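Local coordinates for protein 3-alpha-hydroxysteroid dehydrogenase (Pseudomonas sp., PDB 2DKN) that catalyses the NAD-dependent interconversion of 3-alpha-hydroxysteroids and 3-oxosteroids, as a dimeric short-chain dehydrogenase built on a Rossmann fold, at residues A[85-90]-A[157-162]; A[114-119]-A[151-156]; A[184-189]-A[213-218]. All coordinates share one frame; numbering follows the deposited sequence.

Contact 1 of 3, residues A[85-90]-A[157-162]; sequences VNYFGV and KYAVTC. With NAI (1,4-dihydronicotinamide adenine dinucleotide), chain C.
The ring of Tyr87 sets its edge against the backbone of helix 149-166: Ala159 C and Val160 N lie near the ring plane, and CE1 comes within 3.5 Å of Ala159 C. The methyl of Ala159 stands out of the ring plane over the CD1-CE1 side, CB 3.6 Å from Tyr87 CD1. At its far edge the ring touches its own helix, Tyr87 CD2 standing 3.6 Å above the centre of the Phe88 ring. With CG anti to the backbone N (chi1 -170°), Tyr87 reaches across to the second helix. Val160 CG2 meets Val90 CG1 at 3.6 Å, the two side chains crossing at about a right angle.

The polar end is bridged by water. One molecule donates to Asn86 O (2.8 Å) and accepts from Lys157 NZ (2.7 Å), while NZ also donates to O3D of the NADH ribose (2.8 Å). The Asn86 O-water-Lys157 link is consistent with the Asn-Ser-Tyr-Lys arrangement of short-chain dehydrogenases. Asn86 ND2 lies against Lys157 CE, while OD1 accepts from Val72 N.

The segment axes run 29° apart, 8.8 Å from each other. Helix 126-133 covers Tyr87 through Met131 and Leu132, and Lys157 NZ reaches Val112 O at the end of strand 108-112.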
loop_
_atom_site.group_PDB
_atom_site.type_symbol
_atom_site.label_atom_id
_atom_site.label_comp_id
_atom_site.label_asym_id
_atom_site.label_seq_id
_atom_site.Cartn_x
_atom_site.Cartn_y
_atom_site.Cartn_z
ATOM N N VAL A 85 0.982 22.594 8.203
ATOM C CA VAL A 85 1.829 22.043 7.135
ATOM C C VAL A 85 1.312 20.678 6.701
ATOM O O VAL A 85 1.095 20.447 5.516
ATOM C CB VAL A 85 3.321 21.908 7.543
ATOM C CG1 VAL A 85 4.145 21.495 6.322
ATOM C CG2 VAL A 85 3.834 23.205 8.042
ATOM N N ASN A 86 1.125 19.770 7.655
ATOM C CA ASN A 86 0.833 18.384 7.294
ATOM C C ASN A 86 -0.531 18.192 6.670
ATOM O O ASN A 86 -0.725 17.258 5.870
ATOM C CB ASN A 86 0.957 17.446 8.493
ATOM C CG ASN A 86 2.392 17.302 8.976
ATOM O OD1 ASN A 86 3.295 17.927 8.431
ATOM N ND2 ASN A 86 2.604 16.460 9.997
ATOM N N TYR A 87 -1.493 19.019 7.079
ATOM C CA TYR A 87 -2.811 18.948 6.467
ATOM C C TYR A 87 -2.999 20.020 5.384
ATOM O O TYR A 87 -3.176 19.690 4.202
ATOM C CB TYR A 87 -3.955 19.032 7.487
ATOM C CG TYR A 87 -5.270 18.706 6.830
ATOM C CD1 TYR A 87 -5.708 17.380 6.709
ATOM C CD2 TYR A 87 -6.058 19.709 6.281
ATOM C CE1 TYR A 87 -6.912 17.074 6.079
ATOM C CE2 TYR A 87 -7.246 19.412 5.652
ATOM C CZ TYR A 87 -7.670 18.104 5.549
ATOM O OH TYR A 87 -8.870 17.837 4.907
ATOM N N PHE A 88 -2.949 21.283 5.783
ATOM C CA PHE A 88 -3.311 22.371 4.879
ATOM C C PHE A 88 -2.259 22.664 3.812
ATOM O O PHE A 88 -2.606 23.089 2.703
ATOM C CB PHE A 88 -3.735 23.622 5.672
ATOM C CG PHE A 88 -5.042 23.440 6.379
ATOM C CD1 PHE A 88 -6.238 23.544 5.673
ATOM C CD2 PHE A 88 -5.080 23.082 7.721
ATOM C CE1 PHE A 88 -7.444 23.326 6.312
ATOM C CE2 PHE A 88 -6.291 22.882 8.371
ATOM C CZ PHE A 88 -7.461 23.000 7.669
ATOM N N GLY A 89 -0.980 22.418 4.110
ATOM C CA GLY A 89 0.060 22.496 3.058
ATOM C C GLY A 89 -0.121 21.460 1.934
ATOM O O GLY A 89 0.377 21.618 0.813
ATOM N N VAL A 90 -0.786 20.361 2.264
ATOM C CA VAL A 90 -1.137 19.340 1.292
ATOM C C VAL A 90 -2.441 19.725 0.592
ATOM O O VAL A 90 -2.516 19.807 -0.644
ATOM C CB VAL A 90 -1.319 17.956 1.971
ATOM C CG1 VAL A 90 -1.859 16.922 0.951
ATOM C CG2 VAL A 90 0.003 17.499 2.627
ATOM N N LYS A 157 -2.066 13.451 10.042
ATOM C CA LYS A 157 -1.786 12.369 9.104
ATOM C C LYS A 157 -3.045 11.533 8.869
ATOM O O LYS A 157 -3.353 11.151 7.729
ATOM C CB LYS A 157 -0.594 11.518 9.588
ATOM C CG LYS A 157 0.712 12.270 9.506
ATOM C CD LYS A 157 1.060 12.650 8.064
ATOM C CE LYS A 157 2.504 13.144 7.939
ATOM N NZ LYS A 157 2.858 13.442 6.490
ATOM N N TYR A 158 -3.808 11.302 9.938
ATOM C CA TYR A 158 -5.105 10.661 9.806
ATOM C C TYR A 158 -6.016 11.469 8.873
ATOM O O TYR A 158 -6.555 10.936 7.904
ATOM C CB TYR A 158 -5.780 10.432 11.171
ATOM C CG TYR A 158 -7.178 9.870 11.018
ATOM C CD1 TYR A 158 -7.377 8.498 10.883
ATOM C CD2 TYR A 158 -8.286 10.706 10.960
ATOM C CE1 TYR A 158 -8.649 7.972 10.711
ATOM C CE2 TYR A 158 -9.572 10.188 10.771
ATOM C CZ TYR A 158 -9.739 8.822 10.642
ATOM O OH TYR A 158 -10.998 8.270 10.463
ATOM N N ALA A 159 -6.191 12.748 9.184
ATOM C CA ALA A 159 -7.079 13.609 8.424
ATOM C C ALA A 159 -6.707 13.676 6.941
ATOM O O ALA A 159 -7.585 13.585 6.077
ATOM C CB ALA A 159 -7.132 15.022 9.043
ATOM N N VAL A 160 -5.425 13.851 6.640
ATOM C CA VAL A 160 -5.016 14.038 5.243
ATOM C C VAL A 160 -5.190 12.720 4.473
ATOM O O VAL A 160 -5.459 12.726 3.274
ATOM C CB VAL A 160 -3.560 14.581 5.154
ATOM C CG1 VAL A 160 -2.509 13.440 5.333
ATOM C CG2 VAL A 160 -3.332 15.360 3.870
ATOM N N THR A 161 -5.046 11.587 5.168
ATOM C CA THR A 161 -5.305 10.271 4.538
ATOM C C THR A 161 -6.785 10.096 4.206
ATOM O O THR A 161 -7.137 9.689 3.084
ATOM C CB THR A 161 -4.717 9.105 5.403
ATOM O OG1 THR A 161 -3.316 9.347 5.608
ATOM C CG2 THR A 161 -4.870 7.751 4.702
ATOM N N CYS A 162 -7.648 10.445 5.166
ATOM C CA CYS A 162 -9.104 10.483 4.960
ATOM C C CYS A 162 -9.520 11.395 3.824
ATOM O O CYS A 162 -10.438 11.083 3.060
ATOM C CB CYS A 162 -9.821 10.945 6.231
ATOM S SG CYS A 162 -9.955 9.647 7.494
HETATM P PA NAI C . 12.577 15.727 6.076
HETATM O O1A NAI C . 12.541 16.701 7.182
HETATM O O2A NAI C . 13.897 15.173 5.692
HETATM O O5B NAI C . 11.922 16.376 4.766
HETATM C C5B NAI C . 10.743 17.122 4.844
HETATM C C4B NAI C . 10.915 18.333 3.937
HETATM O O4B NAI C . 9.701 19.051 4.052
HETATM C C3B NAI C . 12.054 19.252 4.375
HETATM O O3B NAI C . 12.865 19.628 3.278
HETATM C C2B NAI C . 11.290 20.465 4.874
HETATM O O2B NAI C . 11.986 21.686 4.742
HETATM C C1B NAI C . 9.995 20.414 4.058
HETATM N N9A NAI C . 9.025 21.238 4.792
HETATM C C8A NAI C . 8.638 21.114 6.111
HETATM N N7A NAI C . 7.797 22.143 6.388
HETATM C C5A NAI C . 7.668 22.926 5.277
HETATM C C6A NAI C . 6.961 24.101 4.996
HETATM N N6A NAI C . 6.322 24.814 5.948
HETATM N N1A NAI C . 7.052 24.641 3.728
HETATM C C2A NAI C . 7.825 24.052 2.752
HETATM N N3A NAI C . 8.526 22.897 3.022
HETATM C C4A NAI C . 8.451 22.356 4.274
HETATM O O3 NAI C . 11.536 14.589 6.516
HETATM P PN NAI C . 11.065 13.288 5.689
HETATM O O1N NAI C . 11.617 13.254 4.325
HETATM O O2N NAI C . 11.320 12.134 6.571
HETATM O O5D NAI C . 9.485 13.565 5.644
HETATM C C5D NAI C . 8.778 13.598 4.413
HETATM C C4D NAI C . 7.336 13.223 4.734
HETATM O O4D NAI C . 7.330 11.882 5.210
HETATM C C3D NAI C . 6.717 14.075 5.839
HETATM O O3D NAI C . 5.366 14.332 5.479
HETATM C C2D NAI C . 6.705 13.130 7.039
HETATM O O2D NAI C . 5.633 13.408 7.896
HETATM C C1D NAI C . 6.515 11.781 6.359
HETATM N N1N NAI C . 6.932 10.631 7.207
HETATM C C2N NAI C . 8.231 10.524 7.618
HETATM C C3N NAI C . 8.615 9.448 8.401
HETATM C C7N NAI C . 10.059 9.292 8.808
HETATM O O7N NAI C . 10.321 8.274 9.710
HETATM N N7N NAI C . 11.026 10.089 8.312
HETATM C C4N NAI C . 7.677 8.463 8.765
HETATM C C5N NAI C . 6.350 8.571 8.297
HETATM C C6N NAI C . 6.001 9.668 7.522
HETATM O O HOH W 1 1.244 15.314 5.447
#

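Contact 2 of 3, residues A[114-119]-A[151-156]; sequences SIAATQ and LAYAGS. With NAI (1,4-dihydronicotinamide adenine dinucleotide), chain C.
Ala116 CB packs against the ring of Tyr153, 3.5 Å from CE2, and Ser114 OG approaches the same carbon at 3.6 Å. Ser114 and Tyr153, with Lys157 one helical turn further on in a Tyr-x-x-x-Lys sequence, match the Ser-Tyr-Lys triad of short-chain dehydrogenases and probably serve as such here. Ser114 OG and Ala116 CB come at the ring obliquely, whereas the ribose O2D of NADH lies at its edge and shares a 2.9 Å hydrogen bond with Tyr153 OH. Ser114 OG also faces the cofactor, 3.5 Å from C5N of the dihydronicotinamide. Tyr153 gets there because its CG is anti to the backbone N (chi1 -173°), which sends the ring along the side of its helix to the ribose. A phenylalanine here would probably keep the packing on Ala116 but leave O2D of the ribose without its hydroxyl mate and the probable triad without its phenolic member.

Behind this first shell the backbones draw close at Ala154, whose CB sits 3.4 Å from Ala116 O. Gln119, extended beyond CG, lays its amide over that methyl and brings NE2 to 3.4 Å from Leu151 CD2, the two side chains crossing at about a right angle. Near Tyr153 CD1, Asn86 of helix 79-102 packs on the ring.

The 3-10 turn at 115-118 is itself fixed from within. Ser114 OG accepts from Ala116 N in an ST turn, the N-H pointing at it with an angle of 160°, and at the far end Thr118 OG1 donates to Ile115 O at 2.6 Å, in the plane of that carbonyl.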
loop_
_atom_site.group_PDB
_atom_site.type_symbol
_atom_site.label_atom_id
_atom_site.label_comp_id
_atom_site.label_asym_id
_atom_site.label_seq_id
_atom_site.Cartn_x
_atom_site.Cartn_y
_atom_site.Cartn_z
ATOM N N SER A 114 1.510 8.686 6.870
ATOM C CA SER A 114 2.289 8.127 7.977
ATOM C C SER A 114 1.525 7.011 8.652
ATOM O O SER A 114 0.291 7.057 8.751
ATOM C CB SER A 114 2.582 9.210 9.029
ATOM O OG SER A 114 3.329 8.649 10.105
ATOM N N ILE A 115 2.261 6.011 9.141
ATOM C CA ILE A 115 1.692 4.975 9.966
ATOM C C ILE A 115 1.101 5.615 11.237
ATOM O O ILE A 115 0.223 5.036 11.863
ATOM C CB ILE A 115 2.782 3.899 10.299
ATOM C CG1 ILE A 115 2.206 2.674 10.983
ATOM C CG2 ILE A 115 3.884 4.479 11.107
ATOM C CD1 ILE A 115 3.211 1.523 11.012
ATOM N N ALA A 116 1.549 6.830 11.576
ATOM C CA ALA A 116 0.994 7.548 12.733
ATOM C C ALA A 116 -0.498 7.775 12.561
ATOM O O ALA A 116 -1.218 7.916 13.536
ATOM C CB ALA A 116 1.718 8.882 12.966
ATOM N N ALA A 117 -0.970 7.783 11.310
ATOM C CA ALA A 117 -2.401 7.910 11.048
ATOM C C ALA A 117 -3.243 6.832 11.743
ATOM O O ALA A 117 -4.443 7.016 11.940
ATOM C CB ALA A 117 -2.666 7.884 9.570
ATOM N N THR A 118 -2.620 5.700 12.064
ATOM C CA THR A 118 -3.343 4.547 12.588
ATOM C C THR A 118 -3.301 4.498 14.116
ATOM O O THR A 118 -3.810 3.544 14.724
ATOM C CB THR A 118 -2.735 3.236 12.059
ATOM O OG1 THR A 118 -1.401 3.090 12.561
ATOM C CG2 THR A 118 -2.671 3.257 10.533
ATOM N N GLN A 119 -2.679 5.504 14.722
ATOM C CA GLN A 119 -2.595 5.589 16.179
ATOM C C GLN A 119 -3.981 5.468 16.794
ATOM O O GLN A 119 -4.920 6.106 16.335
ATOM C CB GLN A 119 -1.945 6.913 16.577
ATOM C CG GLN A 119 -1.960 7.208 18.071
ATOM C CD GLN A 119 -1.140 8.446 18.424
ATOM O OE1 GLN A 119 0.035 8.557 18.062
ATOM N NE2 GLN A 119 -1.763 9.381 19.122
ATOM N N LEU A 151 0.017 14.222 18.949
ATOM C CA LEU A 151 -1.410 14.110 18.676
ATOM C C LEU A 151 -1.738 14.922 17.451
ATOM O O LEU A 151 -2.556 14.505 16.639
ATOM C CB LEU A 151 -2.256 14.588 19.846
ATOM C CG LEU A 151 -2.104 13.648 21.051
ATOM C CD1 LEU A 151 -2.754 14.233 22.309
ATOM C CD2 LEU A 151 -2.660 12.293 20.729
ATOM N N ALA A 152 -1.096 16.080 17.306
ATOM C CA ALA A 152 -1.262 16.859 16.081
ATOM C C ALA A 152 -0.672 16.117 14.882
ATOM O O ALA A 152 -1.201 16.212 13.769
ATOM C CB ALA A 152 -0.615 18.240 16.215
ATOM N N TYR A 153 0.434 15.417 15.100
ATOM C CA TYR A 153 1.032 14.612 14.037
ATOM C C TYR A 153 0.115 13.467 13.572
ATOM O O TYR A 153 -0.199 13.339 12.376
ATOM C CB TYR A 153 2.400 14.078 14.486
ATOM C CG TYR A 153 3.142 13.379 13.380
ATOM C CD1 TYR A 153 3.695 14.118 12.355
ATOM C CD2 TYR A 153 3.314 11.987 13.360
ATOM C CE1 TYR A 153 4.381 13.524 11.317
ATOM C CE2 TYR A 153 4.026 11.371 12.290
ATOM C CZ TYR A 153 4.534 12.162 11.278
ATOM O OH TYR A 153 5.262 11.656 10.187
ATOM N N ALA A 154 -0.336 12.643 14.515
ATOM C CA ALA A 154 -1.270 11.567 14.196
ATOM C C ALA A 154 -2.569 12.122 13.629
ATOM O O ALA A 154 -3.092 11.584 12.666
ATOM C CB ALA A 154 -1.575 10.713 15.427
ATOM N N GLY A 155 -3.083 13.198 14.224
ATOM C CA GLY A 155 -4.357 13.776 13.778
ATOM C C GLY A 155 -4.223 14.271 12.344
ATOM O O GLY A 155 -5.085 14.029 11.519
ATOM N N SER A 156 -3.130 14.966 12.049
ATOM C CA SER A 156 -2.993 15.585 10.732
ATOM C C SER A 156 -2.801 14.500 9.684
ATOM O O SER A 156 -3.324 14.604 8.581
ATOM C CB SER A 156 -1.853 16.607 10.707
ATOM O OG SER A 156 -0.592 16.015 11.012
HETATM P PA NAI C . 12.577 15.727 6.076
HETATM O O1A NAI C . 12.541 16.701 7.182
HETATM O O2A NAI C . 13.897 15.173 5.692
HETATM O O5B NAI C . 11.922 16.376 4.766
HETATM C C5B NAI C . 10.743 17.122 4.844
HETATM C C4B NAI C . 10.915 18.333 3.937
HETATM O O4B NAI C . 9.701 19.051 4.052
HETATM C C3B NAI C . 12.054 19.252 4.375
HETATM O O3B NAI C . 12.865 19.628 3.278
HETATM C C2B NAI C . 11.290 20.465 4.874
HETATM O O2B NAI C . 11.986 21.686 4.742
HETATM C C1B NAI C . 9.995 20.414 4.058
HETATM N N9A NAI C . 9.025 21.238 4.792
HETATM C C8A NAI C . 8.638 21.114 6.111
HETATM N N7A NAI C . 7.797 22.143 6.388
HETATM C C5A NAI C . 7.668 22.926 5.277
HETATM C C6A NAI C . 6.961 24.101 4.996
HETATM N N6A NAI C . 6.322 24.814 5.948
HETATM N N1A NAI C . 7.052 24.641 3.728
HETATM C C2A NAI C . 7.825 24.052 2.752
HETATM N N3A NAI C . 8.526 22.897 3.022
HETATM C C4A NAI C . 8.451 22.356 4.274
HETATM O O3 NAI C . 11.536 14.589 6.516
HETATM P PN NAI C . 11.065 13.288 5.689
HETATM O O1N NAI C . 11.617 13.254 4.325
HETATM O O2N NAI C . 11.320 12.134 6.571
HETATM O O5D NAI C . 9.485 13.565 5.644
HETATM C C5D NAI C . 8.778 13.598 4.413
HETATM C C4D NAI C . 7.336 13.223 4.734
HETATM O O4D NAI C . 7.330 11.882 5.210
HETATM C C3D NAI C . 6.717 14.075 5.839
HETATM O O3D NAI C . 5.366 14.332 5.479
HETATM C C2D NAI C . 6.705 13.130 7.039
HETATM O O2D NAI C . 5.633 13.408 7.896
HETATM C C1D NAI C . 6.515 11.781 6.359
HETATM N N1N NAI C . 6.932 10.631 7.207
HETATM C C2N NAI C . 8.231 10.524 7.618
HETATM C C3N NAI C . 8.615 9.448 8.401
HETATM C C7N NAI C . 10.059 9.292 8.808
HETATM O O7N NAI C . 10.321 8.274 9.710
HETATM N N7N NAI C . 11.026 10.089 8.312
HETATM C C4N NAI C . 7.677 8.463 8.765
HETATM C C5N NAI C . 6.350 8.571 8.297
HETATM C C6N NAI C . 6.001 9.668 7.522
#

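Contact 3 of 3, residues A[184-189]-A[213-218]; sequences GAVETP and RGSEPR. With NAI (1,4-dihydronicotinamide adenine dinucleotide), chain C.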
loop_
_atom_site.group_PDB
_atom_site.type_symbol
_atom_site.label_atom_id
_atom_site.label_comp_id
_atom_site.label_asym_id
_atom_site.label_seq_id
_atom_site.Cartn_x
_atom_site.Cartn_y
_atom_site.Cartn_z
ATOM N N GLY A 184 6.547 3.901 7.576
ATOM C CA GLY A 184 6.862 3.700 8.974
ATOM C C GLY A 184 8.162 4.480 9.101
ATOM O O GLY A 184 8.362 5.472 8.394
ATOM N N ALA A 185 9.033 4.068 10.004
ATOM C CA ALA A 185 10.280 4.822 10.231
ATOM C C ALA A 185 11.176 4.911 9.001
ATOM O O ALA A 185 11.439 3.908 8.365
ATOM C CB ALA A 185 11.047 4.179 11.378
ATOM N N VAL A 186 11.648 6.111 8.668
ATOM C CA VAL A 186 12.565 6.262 7.557
ATOM C C VAL A 186 13.728 7.237 7.838
ATOM O O VAL A 186 13.519 8.166 8.598
ATOM C CB VAL A 186 11.830 7.024 6.379
ATOM C CG1 VAL A 186 12.677 7.036 5.097
ATOM C CG2 VAL A 186 10.411 6.487 6.097
ATOM N N GLU A 187 14.968 7.004 7.369
ATOM C CA GLU A 187 16.224 7.217 8.131
ATOM C C GLU A 187 16.287 8.474 7.233
ATOM O O GLU A 187 17.022 8.525 6.245
ATOM C CB GLU A 187 17.295 6.223 7.710
ATOM C CG GLU A 187 17.145 4.885 8.397
ATOM C CD GLU A 187 17.374 4.991 9.892
ATOM O OE1 GLU A 187 17.053 4.018 10.618
ATOM O OE2 GLU A 187 17.866 6.051 10.347
ATOM N N THR A 188 15.544 9.527 7.566
ATOM C CA THR A 188 15.931 10.929 7.503
ATOM C C THR A 188 16.186 11.862 8.691
ATOM O O THR A 188 16.120 11.444 9.837
ATOM C CB THR A 188 14.706 11.578 6.797
ATOM O OG1 THR A 188 13.651 11.745 7.757
ATOM C CG2 THR A 188 14.160 10.637 5.686
ATOM N N PRO A 189 16.502 13.142 8.398
ATOM C CA PRO A 189 16.678 14.100 9.495
ATOM C C PRO A 189 15.461 14.212 10.408
ATOM O O PRO A 189 15.615 14.470 11.605
ATOM C CB PRO A 189 16.972 15.419 8.763
ATOM C CG PRO A 189 17.662 14.969 7.523
ATOM C CD PRO A 189 16.822 13.769 7.096
ATOM N N ARG A 213 14.893 -2.888 10.572
ATOM C CA ARG A 213 15.630 -1.681 10.239
ATOM C C ARG A 213 14.622 -0.624 9.820
ATOM O O ARG A 213 13.469 -0.939 9.566
ATOM C CB ARG A 213 16.588 -1.963 9.072
ATOM C CG ARG A 213 15.884 -2.380 7.759
ATOM C CD ARG A 213 16.860 -2.599 6.618
ATOM N NE ARG A 213 16.251 -2.982 5.336
ATOM C CZ ARG A 213 15.750 -2.133 4.428
ATOM N NH1 ARG A 213 15.705 -0.831 4.674
ATOM N NH2 ARG A 213 15.259 -2.602 3.265
ATOM N N GLY A 214 15.069 0.623 9.720
ATOM C CA GLY A 214 14.243 1.666 9.107
ATOM C C GLY A 214 14.381 1.668 7.586
ATOM O O GLY A 214 15.293 1.043 7.041
ATOM N N SER A 215 13.473 2.375 6.903
ATOM C CA SER A 215 13.529 2.471 5.454
ATOM C C SER A 215 14.641 3.441 5.044
ATOM O O SER A 215 14.924 4.405 5.759
ATOM C CB SER A 215 12.194 3.027 4.923
ATOM O OG SER A 215 12.184 2.996 3.504
ATOM N N GLU A 216 15.199 3.245 3.849
ATOM C CA GLU A 216 16.019 4.306 3.293
ATOM C C GLU A 216 15.026 5.195 2.533
ATOM O O GLU A 216 14.008 4.699 2.034
ATOM C CB GLU A 216 17.134 3.765 2.385
ATOM C CG GLU A 216 18.219 3.030 3.177
ATOM C CD GLU A 216 18.870 3.929 4.236
ATOM O OE1 GLU A 216 18.939 3.528 5.418
ATOM O OE2 GLU A 216 19.278 5.067 3.903
ATOM N N PRO A 217 15.277 6.519 2.481
ATOM C CA PRO A 217 14.313 7.374 1.785
ATOM C C PRO A 217 14.025 6.907 0.358
ATOM O O PRO A 217 12.912 7.056 -0.114
ATOM C CB PRO A 217 14.991 8.752 1.759
ATOM C CG PRO A 217 16.097 8.690 2.748
ATOM C CD PRO A 217 16.377 7.276 3.111
ATOM N N ARG A 218 15.031 6.380 -0.336
ATOM C CA ARG A 218 14.836 5.923 -1.706
ATOM C C ARG A 218 13.784 4.800 -1.790
ATOM O O ARG A 218 13.118 4.669 -2.817
ATOM C CB ARG A 218 16.168 5.455 -2.291
ATOM C CG ARG A 218 16.078 4.676 -3.586
ATOM C CD ARG A 218 15.931 5.546 -4.796
ATOM N NE ARG A 218 16.223 4.772 -6.003
ATOM C CZ ARG A 218 17.149 5.094 -6.901
ATOM N NH1 ARG A 218 17.326 4.314 -7.964
ATOM N NH2 ARG A 218 17.873 6.204 -6.753
HETATM P PA NAI C . 12.577 15.727 6.076
HETATM O O1A NAI C . 12.541 16.701 7.182
HETATM O O2A NAI C . 13.897 15.173 5.692
HETATM O O5B NAI C . 11.922 16.376 4.766
HETATM C C5B NAI C . 10.743 17.122 4.844
HETATM C C4B NAI C . 10.915 18.333 3.937
HETATM O O4B NAI C . 9.701 19.051 4.052
HETATM C C3B NAI C . 12.054 19.252 4.375
HETATM O O3B NAI C . 12.865 19.628 3.278
HETATM C C2B NAI C . 11.290 20.465 4.874
HETATM O O2B NAI C . 11.986 21.686 4.742
HETATM C C1B NAI C . 9.995 20.414 4.058
HETATM N N9A NAI C . 9.025 21.238 4.792
HETATM C C8A NAI C . 8.638 21.114 6.111
HETATM N N7A NAI C . 7.797 22.143 6.388
HETATM C C5A NAI C . 7.668 22.926 5.277
HETATM C C6A NAI C . 6.961 24.101 4.996
HETATM N N6A NAI C . 6.322 24.814 5.948
HETATM N N1A NAI C . 7.052 24.641 3.728
HETATM C C2A NAI C . 7.825 24.052 2.752
HETATM N N3A NAI C . 8.526 22.897 3.022
HETATM C C4A NAI C . 8.451 22.356 4.274
HETATM O O3 NAI C . 11.536 14.589 6.516
HETATM P PN NAI C . 11.065 13.288 5.689
HETATM O O1N NAI C . 11.617 13.254 4.325
HETATM O O2N NAI C . 11.320 12.134 6.571
HETATM O O5D NAI C . 9.485 13.565 5.644
HETATM C C5D NAI C . 8.778 13.598 4.413
HETATM C C4D NAI C . 7.336 13.223 4.734
HETATM O O4D NAI C . 7.330 11.882 5.210
HETATM C C3D NAI C . 6.717 14.075 5.839
HETATM O O3D NAI C . 5.366 14.332 5.479
HETATM C C2D NAI C . 6.705 13.130 7.039
HETATM O O2D NAI C . 5.633 13.408 7.896
HETATM C C1D NAI C . 6.515 11.781 6.359
HETATM N N1N NAI C . 6.932 10.631 7.207
HETATM C C2N NAI C . 8.231 10.524 7.618
HETATM C C3N NAI C . 8.615 9.448 8.401
HETATM C C7N NAI C . 10.059 9.292 8.808
HETATM O O7N NAI C . 10.321 8.274 9.710
HETATM N N7N NAI C . 11.026 10.089 8.312
HETATM C C4N NAI C . 7.677 8.463 8.765
HETATM C C5N NAI C . 6.350 8.571 8.297
HETATM C C6N NAI C . 6.001 9.668 7.522
HETATM O O HOH W 2 17.599 1.522 10.077
HETATM O O HOH W 3 19.604 7.622 5.087
#
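Backbone hydrogen bonds join Ala185 and Glu187 to Ser215, making a single beta bridge between Val186 and Ser215. Ser215 N gives a nearly straight bond to Ala185 O (2.9 Å, 174°); the return bond from Glu187 N to Ser215 O is weak and bent.

Apolar packing follows the same line. Val186 CG1 lies 3.7 Å from Pro217 CA, and Thr188 CG2 meets Pro217 CG at 4.0 Å.

Charge and water dominate the outer side. Glu187 and Glu216 hold their carboxylates almost parallel, yet OE1 of Glu187 stays 5.6 Å from OE1 of Glu216, a spacing that probably limits their repulsion. One water links Glu187 OE1 to Gly214 N, and another donates to both Glu187 O and Glu216 OE2.

Cofactor bonds occupy the inner side. Val186 holds the carboxamide by its backbone at two points, N donating to O7N (2.7 Å) and O accepting from N7N (3.2 Å). Thr188, its OG1 turned between backbone N and carbonyl carbon (chi1 79°), donates to phosphate oxygen O2N at 2.6 Å. Segment 184-189, which begins with the Gly of the Pro-Gly after strand 177-183, fits the nicotinamide-binding loop characteristic of short-chain dehydrogenases.

The three contacts illustrate how one cofactor site is assembled from distant parts of a Rossmann fold, since all of them touch NADH. Contacts 1 and 2 share helix 149-166, have centres 9 Å apart and pack directly on each other; along the chain, contact 2 is nested inside the loop closed by contact 1. Contact 3 opens only after both have closed, its centre about 17 Å from that of contact 2 and about 20 Å from that of contact 1. Segments 114-119 and 184-189 follow the neighbouring parallel strands 108-112 and 177-183, and meet where Ile115 CG2 lies 3.7 Å from Gly184 CA. Ribose and nicotinamide are thus gripped from separate elements.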